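Local coordinates for protein polysaccharide Lyase Family 6 (Bacteroides cellulosilyticus, PDB 6QPS) that probably cleaves alginate by beta-elimination, as a calcium-binding polysaccharide lyase of family 6 specific for mannuronic acid, at residues G54-G68 / V85-L99. Sequence-based numbering, arbitrary orientation.
Sequences GTYHNLKEINFTGKG and VISGKLRLKIYGEYL
T65 and Y95 meet on the outer face of two successive rungs of a right-handed parallel beta-helix, the fold of the chondroitinase B family, here near its N-terminal end. The Y95 ring lies over T65, whose CB sits 3.9 Å from the ring centroid in a CH-pi contact. The chi1 of T65 (-170°) swings OG1 away from the backbone N and onto Y95 O, to which it donates at 2.7 Å, meeting the carbonyl from above its plane. The far end of the same ring reaches N63, where Y95 OH comes to 3.4 Å from N63 CG; the amide stands 70° to the ring and lies at its edge. N63 also runs alongside K93, whose NZ leads away to the backbone oxygens of Q120 and G121. Farther back, E61 and R91 extend side by side in a salt bridge, their planes 75° apart, and the hydrogen bond it contains is weak.

The inner face is apolar. I62 CG2 packs on L90 CD1 at 3.7 Å and on L92 CB, while F64 slides past L99 in the opposite direction, so that L99 CB stands over one face of the phenyl ring. W76, I74 and L101 continue this core, and L38 of helix 31-40 closes on F64 at the end of the coil.

Parallel backbone bonds join 54-57 to 85-87 and 62-67 to 90-95, and both segments change direction between their strands, through 58-61 and 88-89. There N58 OD1 accepts from K89 N at 3.0 Å, standing in for a main-chain carbonyl, and water 1 bridges L59 N, S87 O and K89 O, each at 2.9 Å.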
ATOM      1  N   GLY A  54       8.062 -23.942  18.829  1.00 17.58           N
ATOM      2  CA  GLY A  54       9.449 -24.163  18.468  1.00 18.21           C
ATOM      3  C   GLY A  54       9.822 -23.346  17.249  1.00 15.54           C
ATOM      4  O   GLY A  54       9.004 -22.616  16.689  1.00 16.53           O
ATOM      5  N   THR A  55      11.083 -23.495  16.835  1.00 17.62           N
ATOM      6  CA  THR A  55      11.602 -22.810  15.653  1.00 16.24           C
ATOM      7  C   THR A  55      11.852 -23.821  14.543  1.00 16.05           C
ATOM      8  O   THR A  55      12.537 -24.836  14.750  1.00 20.12           O
ATOM      9  CB  THR A  55      12.873 -22.015  15.961  1.00 19.56           C
ATOM     10  OG1 THR A  55      12.567 -21.038  16.958  1.00 21.43           O
ATOM     11  CG2 THR A  55      13.366 -21.309  14.693  1.00 19.24           C
ATOM     12  N   TYR A  56      11.289 -23.532  13.376  1.00 16.38           N
ATOM     13  CA  TYR A  56      11.323 -24.393  12.202  1.00 16.41           C
ATOM     14  C   TYR A  56      12.300 -23.749  11.226  1.00 16.15           C
ATOM     15  O   TYR A  56      11.990 -22.721  10.617  1.00 16.85           O
ATOM     16  CB  TYR A  56       9.913 -24.512  11.619  1.00 14.83           C
ATOM     17  CG  TYR A  56       8.933 -25.170  12.573  1.00 14.66           C
ATOM     18  CD1 TYR A  56       8.462 -24.505  13.699  1.00 15.12           C
ATOM     19  CD2 TYR A  56       8.535 -26.481  12.384  1.00 15.06           C
ATOM     20  CE1 TYR A  56       7.605 -25.127  14.596  1.00 16.30           C
ATOM     21  CE2 TYR A  56       7.679 -27.106  13.265  1.00 17.15           C
ATOM     22  CZ  TYR A  56       7.216 -26.432  14.372  1.00 16.44           C
ATOM     23  OH  TYR A  56       6.369 -27.078  15.259  1.00 18.81           O
ATOM     24  N   HIS A  57      13.491 -24.334  11.114  1.00 17.17           N
ATOM     25  CA  HIS A  57      14.582 -23.735  10.361  1.00 18.58           C
ATOM     26  C   HIS A  57      14.653 -24.324   8.958  1.00 19.22           C
ATOM     27  O   HIS A  57      14.479 -25.531   8.764  1.00 21.00           O
ATOM     28  CB  HIS A  57      15.934 -23.988  11.037  1.00 19.87           C
ATOM     29  CG  HIS A  57      16.139 -23.234  12.313  1.00 21.26           C
ATOM     30  ND1 HIS A  57      16.487 -21.901  12.348  1.00 22.35           N
ATOM     31  CD2 HIS A  57      16.062 -23.636  13.604  1.00 23.36           C
ATOM     32  CE1 HIS A  57      16.603 -21.511  13.605  1.00 22.16           C
ATOM     33  NE2 HIS A  57      16.366 -22.549  14.389  1.00 22.17           N
ATOM     34  N   ASN A  58      14.927 -23.461   7.981  1.00 17.14           N
ATOM     35  CA  ASN A  58      15.323 -23.882   6.633  1.00 18.27           C
ATOM     36  C   ASN A  58      14.306 -24.832   5.997  1.00 16.97           C
ATOM     37  O   ASN A  58      14.642 -25.939   5.554  1.00 18.91           O
ATOM     38  CB  ASN A  58      16.726 -24.499   6.641  1.00 21.72           C
ATOM     39  CG  ASN A  58      17.794 -23.499   7.030  1.00 23.93           C
ATOM     40  OD1 ASN A  58      17.870 -22.404   6.468  1.00 23.59           O
ATOM     41  ND2 ASN A  58      18.614 -23.860   8.005  1.00 25.80           N
ATOM     42  N   LEU A  59      13.055 -24.368   5.915  1.00 17.34           N
ATOM     43  CA  LEU A  59      12.051 -25.141   5.195  1.00 17.03           C
ATOM     44  C   LEU A  59      12.388 -25.229   3.714  1.00 19.30           C
ATOM     45  O   LEU A  59      11.976 -26.177   3.039  1.00 19.26           O
ATOM     46  CB  LEU A  59      10.668 -24.513   5.360  1.00 15.81           C
ATOM     47  CG  LEU A  59      10.099 -24.412   6.772  1.00 19.29           C
ATOM     48  CD1 LEU A  59       8.697 -23.758   6.740  1.00 17.14           C
ATOM     49  CD2 LEU A  59      10.027 -25.768   7.432  1.00 26.40           C
ATOM     50  N   LYS A  60      13.110 -24.251   3.185  1.00 17.19           N
ATOM     51  CA  LYS A  60      13.537 -24.255   1.779  1.00 17.02           C
ATOM     52  C   LYS A  60      12.295 -24.316   0.883  1.00 16.22           C
ATOM     53  O   LYS A  60      11.324 -23.588   1.134  1.00 17.18           O
ATOM     54  CB  LYS A  60      14.580 -25.341   1.547  1.00 20.26           C
ATOM     55  CG  LYS A  60      15.892 -25.113   2.310  1.00 24.14           C
ATOM     56  CD  LYS A  60      16.836 -26.305   2.199  1.00 36.41           C
ATOM     57  CE  LYS A  60      16.303 -27.505   2.978  1.00 49.35           C
ATOM     58  NZ  LYS A  60      16.130 -28.720   2.123  1.00 53.96           N
ATOM     59  N   GLU A  61      12.303 -25.132  -0.171  1.00 15.00           N
ATOM     60  CA  GLU A  61      11.183 -25.171  -1.101  1.00 15.21           C
ATOM     61  C   GLU A  61      10.035 -25.919  -0.436  1.00 18.10           C
ATOM     62  O   GLU A  61      10.165 -27.111  -0.114  1.00 19.08           O
ATOM     63  CB  GLU A  61      11.597 -25.846  -2.405  1.00 19.32           C
ATOM     64  CG  GLU A  61      12.599 -25.037  -3.229  1.00 32.03           C
ATOM     65  CD  GLU A  61      12.705 -25.521  -4.660  1.00 49.92           C
ATOM     66  OE1 GLU A  61      13.335 -24.819  -5.478  1.00 56.59           O
ATOM     67  OE2 GLU A  61      12.167 -26.607  -4.966  1.00 54.58           O
ATOM     68  N   ILE A  62       8.921 -25.224  -0.225  1.00 16.46           N
ATOM     69  CA  ILE A  62       7.747 -25.799   0.425  1.00 14.20           C
ATOM     70  C   ILE A  62       6.498 -25.327  -0.306  1.00 14.96           C
ATOM     71  O   ILE A  62       6.374 -24.148  -0.662  1.00 13.38           O
ATOM     72  CB  ILE A  62       7.708 -25.463   1.931  1.00 13.96           C
ATOM     73  CG1 ILE A  62       6.420 -25.966   2.587  1.00 16.87           C
ATOM     74  CG2 ILE A  62       7.871 -23.954   2.155  1.00 15.61           C
ATOM     75  CD1 ILE A  62       6.411 -25.825   4.119  1.00 17.15           C
ATOM     76  N   ASN A  63       5.594 -26.263  -0.572  1.00 13.57           N
ATOM     77  CA  ASN A  63       4.329 -25.990  -1.236  1.00 11.13           C
ATOM     78  C   ASN A  63       3.187 -26.238  -0.264  1.00 12.27           C
ATOM     79  O   ASN A  63       3.221 -27.195   0.511  1.00 13.05           O
ATOM     80  CB  ASN A  63       4.159 -26.905  -2.459  1.00 12.68           C
ATOM     81  CG  ASN A  63       5.243 -26.708  -3.499  1.00 17.18           C
ATOM     82  OD1 ASN A  63       5.598 -25.573  -3.834  1.00 16.21           O
ATOM     83  ND2 ASN A  63       5.767 -27.813  -4.033  1.00 21.17           N
ATOM     84  N   PHE A  64       2.163 -25.391  -0.337  1.00 11.78           N
ATOM     85  CA  PHE A  64       0.911 -25.560   0.402  1.00 10.74           C
ATOM     86  C   PHE A  64      -0.179 -25.600  -0.652  1.00 10.33           C
ATOM     87  O   PHE A  64      -0.470 -24.578  -1.285  1.00 11.83           O
ATOM     88  CB  PHE A  64       0.707 -24.399   1.371  1.00 11.70           C
ATOM     89  CG  PHE A  64      -0.533 -24.499   2.242  1.00  9.67           C
ATOM     90  CD1 PHE A  64      -1.226 -25.695   2.415  1.00 11.82           C
ATOM     91  CD2 PHE A  64      -0.995 -23.366   2.897  1.00 12.26           C
ATOM     92  CE1 PHE A  64      -2.368 -25.747   3.225  1.00 13.74           C
ATOM     93  CE2 PHE A  64      -2.121 -23.414   3.711  1.00 11.49           C
ATOM     94  CZ  PHE A  64      -2.793 -24.612   3.889  1.00 12.71           C
ATOM     95  N   THR A  65      -0.750 -26.779  -0.871  1.00 11.37           N
ATOM     96  CA  THR A  65      -1.772 -26.937  -1.893  1.00 10.51           C
ATOM     97  C   THR A  65      -2.883 -27.847  -1.406  1.00 12.98           C
ATOM     98  O   THR A  65      -2.703 -28.678  -0.518  1.00 16.09           O
ATOM     99  CB  THR A  65      -1.179 -27.449  -3.224  1.00 13.24           C
ATOM    100  OG1 THR A  65      -2.163 -27.377  -4.262  1.00 12.62           O
ATOM    101  CG2 THR A  65      -0.672 -28.875  -3.113  1.00 15.49           C
ATOM    102  N   GLY A  66      -4.045 -27.674  -2.007  1.00 13.22           N
ATOM    103  CA  GLY A  66      -5.215 -28.439  -1.638  1.00 14.07           C
ATOM    104  C   GLY A  66      -6.458 -27.708  -2.094  1.00 13.73           C
ATOM    105  O   GLY A  66      -6.390 -26.620  -2.671  1.00 12.75           O
ATOM    106  N   LYS A  67      -7.605 -28.325  -1.818  1.00 15.17           N
ATOM    107  CA  LYS A  67      -8.893 -27.703  -2.139  1.00 17.30           C
ATOM    108  C   LYS A  67      -9.816 -27.714  -0.926  1.00 17.02           C
ATOM    109  O   LYS A  67     -10.535 -28.682  -0.672  1.00 17.55           O
ATOM    110  CB  LYS A  67      -9.535 -28.336  -3.347  1.00 23.73           C
ATOM    111  CG  LYS A  67      -8.657 -28.324  -4.581  1.00 34.49           C
ATOM    112  CD  LYS A  67      -9.279 -29.133  -5.719  1.00 44.93           C
ATOM    113  CE  LYS A  67      -9.741 -30.508  -5.242  1.00 51.80           C
ATOM    114  NZ  LYS A  67      -8.627 -31.502  -5.268  1.00 55.42           N
ATOM    115  N   GLY A  68      -9.764 -26.641  -0.153  1.00 14.21           N
ATOM    116  CA  GLY A  68     -10.806 -26.364   0.811  1.00 14.00           C
ATOM    117  C   GLY A  68     -12.089 -25.950   0.112  1.00 15.95           C
ATOM    118  O   GLY A  68     -12.170 -25.869  -1.115  1.00 17.16           O
ATOM    119  N   VAL A  85       7.803 -20.475  15.073  1.00 15.52           N
ATOM    120  CA  VAL A  85       8.669 -19.489  14.423  1.00 14.13           C
ATOM    121  C   VAL A  85       9.305 -20.162  13.219  1.00 14.92           C
ATOM    122  O   VAL A  85       9.826 -21.279  13.336  1.00 16.07           O
ATOM    123  CB  VAL A  85       9.769 -19.011  15.391  1.00 15.85           C
ATOM    124  CG1 VAL A  85      10.607 -17.904  14.769  1.00 16.95           C
ATOM    125  CG2 VAL A  85       9.167 -18.561  16.723  1.00 19.85           C
ATOM    126  N   ILE A  86       9.263 -19.493  12.068  1.00 12.49           N
ATOM    127  CA  ILE A  86       9.851 -19.997  10.829  1.00 13.04           C
ATOM    128  C   ILE A  86      11.026 -19.101  10.463  1.00 12.44           C
ATOM    129  O   ILE A  86      10.868 -17.879  10.342  1.00 13.99           O
ATOM    130  CB  ILE A  86       8.800 -20.044   9.708  1.00 12.49           C
ATOM    131  CG1 ILE A  86       7.707 -21.056  10.079  1.00 12.69           C
ATOM    132  CG2 ILE A  86       9.446 -20.390   8.394  1.00 12.32           C
ATOM    133  CD1 ILE A  86       6.521 -21.055   9.124  1.00 16.30           C
ATOM    134  N   SER A  87      12.198 -19.710  10.260  1.00 13.19           N
ATOM    135  CA  SER A  87      13.446 -18.979  10.074  1.00 13.63           C
ATOM    136  C   SER A  87      14.299 -19.659   9.008  1.00 15.15           C
ATOM    137  O   SER A  87      14.104 -20.833   8.683  1.00 15.55           O
ATOM    138  CB  SER A  87      14.218 -18.889  11.407  1.00 16.81           C
ATOM    139  OG  SER A  87      13.398 -18.321  12.421  1.00 17.03           O
ATOM    140  N   GLY A  88      15.275 -18.919   8.483  1.00 16.94           N
ATOM    141  CA  GLY A  88      16.181 -19.488   7.501  1.00 16.27           C
ATOM    142  C   GLY A  88      15.629 -19.431   6.082  1.00 15.59           C
ATOM    143  O   GLY A  88      14.652 -18.743   5.786  1.00 15.10           O
ATOM    144  N   LYS A  89      16.271 -20.205   5.199  1.00 16.34           N
ATOM    145  CA  LYS A  89      15.941 -20.188   3.779  1.00 16.09           C
ATOM    146  C   LYS A  89      14.510 -20.658   3.559  1.00 16.06           C
ATOM    147  O   LYS A  89      14.070 -21.646   4.157  1.00 15.99           O
ATOM    148  CB  LYS A  89      16.879 -21.114   3.007  1.00 17.34           C
ATOM    149  CG  LYS A  89      18.289 -20.585   2.823  1.00 23.35           C
ATOM    150  CD  LYS A  89      19.211 -21.639   2.228  1.00 31.39           C
ATOM    151  CE  LYS A  89      20.439 -20.984   1.602  1.00 40.51           C
ATOM    152  NZ  LYS A  89      21.675 -21.771   1.805  1.00 47.01           N
ATOM    153  N   LEU A  90      13.791 -19.960   2.671  1.00 13.65           N
ATOM    154  CA  LEU A  90      12.377 -20.235   2.458  1.00 13.31           C
ATOM    155  C   LEU A  90      11.934 -19.880   1.045  1.00 13.75           C
ATOM    156  O   LEU A  90      12.232 -18.790   0.548  1.00 14.13           O
ATOM    157  CB  LEU A  90      11.558 -19.421   3.469  1.00 12.91           C
ATOM    158  CG  LEU A  90      10.041 -19.528   3.421  1.00 13.51           C
ATOM    159  CD1 LEU A  90       9.580 -20.975   3.633  1.00 16.31           C
ATOM    160  CD2 LEU A  90       9.353 -18.593   4.430  1.00 13.88           C
ATOM    161  N   ARG A  91      11.180 -20.788   0.411  1.00 13.01           N
ATOM    162  CA  ARG A  91      10.534 -20.518  -0.882  1.00 15.13           C
ATOM    163  C   ARG A  91       9.163 -21.199  -0.806  1.00 13.62           C
ATOM    164  O   ARG A  91       9.012 -22.367  -1.189  1.00 14.41           O
ATOM    165  CB  ARG A  91      11.348 -20.959  -2.102  1.00 12.93           C
ATOM    166  CG  ARG A  91      10.669 -20.503  -3.438  1.00 18.97           C
ATOM    167  CD  ARG A  91      11.581 -20.706  -4.655  1.00 29.83           C
ATOM    168  NE  ARG A  91      10.893 -20.476  -5.928  1.00 45.81           N
ATOM    169  CZ  ARG A  91      11.071 -21.218  -7.017  1.00 52.43           C
ATOM    170  NH1 ARG A  91      11.917 -22.238  -6.986  1.00 56.16           N
ATOM    171  NH2 ARG A  91      10.401 -20.946  -8.141  1.00 48.18           N
ATOM    172  N   LEU A  92       8.179 -20.476  -0.279  1.00 12.07           N
ATOM    173  CA  LEU A  92       6.844 -21.002  -0.036  1.00  9.76           C
ATOM    174  C   LEU A  92       5.930 -20.605  -1.184  1.00 10.88           C
ATOM    175  O   LEU A  92       5.845 -19.420  -1.530  1.00 12.83           O
ATOM    176  CB  LEU A  92       6.308 -20.459   1.284  1.00 11.50           C
ATOM    177  CG  LEU A  92       4.819 -20.619   1.585  1.00 12.08           C
ATOM    178  CD1 LEU A  92       4.450 -22.099   1.596  1.00 14.24           C
ATOM    179  CD2 LEU A  92       4.460 -19.940   2.905  1.00 15.03           C
ATOM    180  N   LYS A  93       5.262 -21.595  -1.782  1.00 11.11           N
ATOM    181  CA  LYS A  93       4.294 -21.380  -2.847  1.00 11.41           C
ATOM    182  C   LYS A  93       2.958 -21.927  -2.371  1.00 10.94           C
ATOM    183  O   LYS A  93       2.903 -23.056  -1.859  1.00 13.17           O
ATOM    184  CB  LYS A  93       4.738 -22.091  -4.122  1.00 13.24           C
ATOM    185  CG  LYS A  93       5.991 -21.489  -4.750  1.00 15.91           C
ATOM    186  CD  LYS A  93       6.383 -22.229  -6.018  1.00 20.26           C
ATOM    187  CE  LYS A  93       7.053 -21.303  -7.031  1.00 31.96           C
ATOM    188  NZ  LYS A  93       6.081 -20.304  -7.596  1.00 33.11           N
ATOM    189  N   ILE A  94       1.899 -21.140  -2.554  1.00 10.61           N
ATOM    190  CA  ILE A  94       0.536 -21.440  -2.110  1.00  9.63           C
ATOM    191  C   ILE A  94      -0.345 -21.447  -3.355  1.00 10.05           C
ATOM    192  O   ILE A  94      -0.394 -20.450  -4.084  1.00 10.23           O
ATOM    193  CB  ILE A  94       0.045 -20.371  -1.115  1.00 12.38           C
ATOM    194  CG1 ILE A  94       0.960 -20.258   0.115  1.00 12.65           C
ATOM    195  CG2 ILE A  94      -1.400 -20.649  -0.684  1.00 12.28           C
ATOM    196  CD1 ILE A  94       0.841 -18.914   0.842  1.00 13.53           C
ATOM    197  N   TYR A  95      -1.049 -22.549  -3.606  1.00 10.26           N
ATOM    198  CA  TYR A  95      -1.859 -22.643  -4.813  1.00 10.79           C
ATOM    199  C   TYR A  95      -2.934 -23.685  -4.568  1.00 11.77           C
ATOM    200  O   TYR A  95      -2.681 -24.708  -3.938  1.00 13.26           O
ATOM    201  CB  TYR A  95      -1.012 -22.967  -6.062  1.00 12.10           C
ATOM    202  CG  TYR A  95      -0.059 -24.146  -5.922  1.00 12.01           C
ATOM    203  CD1 TYR A  95       1.177 -23.987  -5.309  1.00 13.12           C
ATOM    204  CD2 TYR A  95      -0.384 -25.407  -6.399  1.00 12.72           C
ATOM    205  CE1 TYR A  95       2.042 -25.033  -5.172  1.00 13.62           C
ATOM    206  CE2 TYR A  95       0.490 -26.470  -6.260  1.00 14.19           C
ATOM    207  CZ  TYR A  95       1.701 -26.276  -5.630  1.00 13.76           C
ATOM    208  OH  TYR A  95       2.578 -27.320  -5.479  1.00 15.61           O
ATOM    209  N   GLY A  96      -4.120 -23.443  -5.118  1.00 10.97           N
ATOM    210  CA  GLY A  96      -5.290 -24.228  -4.774  1.00 13.17           C
ATOM    211  C   GLY A  96      -6.417 -23.306  -4.357  1.00 12.01           C
ATOM    212  O   GLY A  96      -6.435 -22.150  -4.782  1.00 11.30           O
ATOM    213  N   GLU A  97      -7.355 -23.794  -3.548  0.53 12.26           N
ATOM    214  CA  GLU A  97      -8.498 -22.996  -3.137  0.53 13.17           C
ATOM    215  C   GLU A  97      -8.720 -23.120  -1.635  0.53 11.06           C
ATOM    216  O   GLU A  97      -8.490 -24.175  -1.038  0.53 12.30           O
ATOM    217  CB  GLU A  97      -9.795 -23.468  -3.815  0.53 15.50           C
ATOM    218  CG  GLU A  97      -9.814 -23.461  -5.323  0.53 17.82           C
ATOM    219  CD  GLU A  97     -10.915 -24.349  -5.860  0.53 28.59           C
ATOM    220  OE1 GLU A  97     -12.092 -24.166  -5.466  0.53 30.60           O
ATOM    221  OE2 GLU A  97     -10.595 -25.246  -6.660  0.53 32.42           O
ATOM    222  N   TYR A  98      -9.242 -22.052  -1.043  1.00 10.19           N
ATOM    223  CA  TYR A  98      -9.635 -22.037   0.366  1.00 11.00           C
ATOM    224  C   TYR A  98      -8.558 -22.622   1.287  1.00 11.69           C
ATOM    225  O   TYR A  98      -8.826 -23.470   2.144  1.00 14.44           O
ATOM    226  CB  TYR A  98     -11.002 -22.706   0.566  1.00 11.43           C
ATOM    227  CG  TYR A  98     -12.133 -21.933  -0.100  1.00 14.28           C
ATOM    228  CD1 TYR A  98     -12.742 -20.859   0.545  1.00 14.23           C
ATOM    229  CD2 TYR A  98     -12.587 -22.278  -1.368  1.00 13.98           C
ATOM    230  CE1 TYR A  98     -13.782 -20.159  -0.062  1.00 16.91           C
ATOM    231  CE2 TYR A  98     -13.624 -21.561  -1.984  1.00 15.60           C
ATOM    232  CZ  TYR A  98     -14.194 -20.505  -1.317  1.00 15.77           C
ATOM    233  OH  TYR A  98     -15.233 -19.816  -1.932  1.00 20.58           O
ATOM    234  N   LEU A  99      -7.334 -22.117   1.134  1.00  9.92           N
ATOM    235  CA  LEU A  99      -6.206 -22.437   2.005  1.00 10.52           C
ATOM    236  C   LEU A  99      -5.914 -21.232   2.885  1.00 10.88           C
ATOM    237  O   LEU A  99      -6.036 -20.089   2.424  1.00 13.47           O
ATOM    238  CB  LEU A  99      -4.971 -22.760   1.162  1.00 11.37           C
ATOM    239  CG  LEU A  99      -5.169 -23.788   0.052  1.00 10.39           C
ATOM    240  CD1 LEU A  99      -3.868 -23.950  -0.734  1.00 13.99           C
ATOM    241  CD2 LEU A  99      -5.638 -25.100   0.617  1.00 11.80           C
TER
HETATM  242  O   HOH W   1      12.375 -21.640   6.487  1.00 15.22           O
HETATM  243  O   HOH W   2      14.684 -22.795  -5.127  1.00 45.72           O
HETATM  244  O   HOH W   3       7.951 -24.035  -3.311  1.00 21.04           O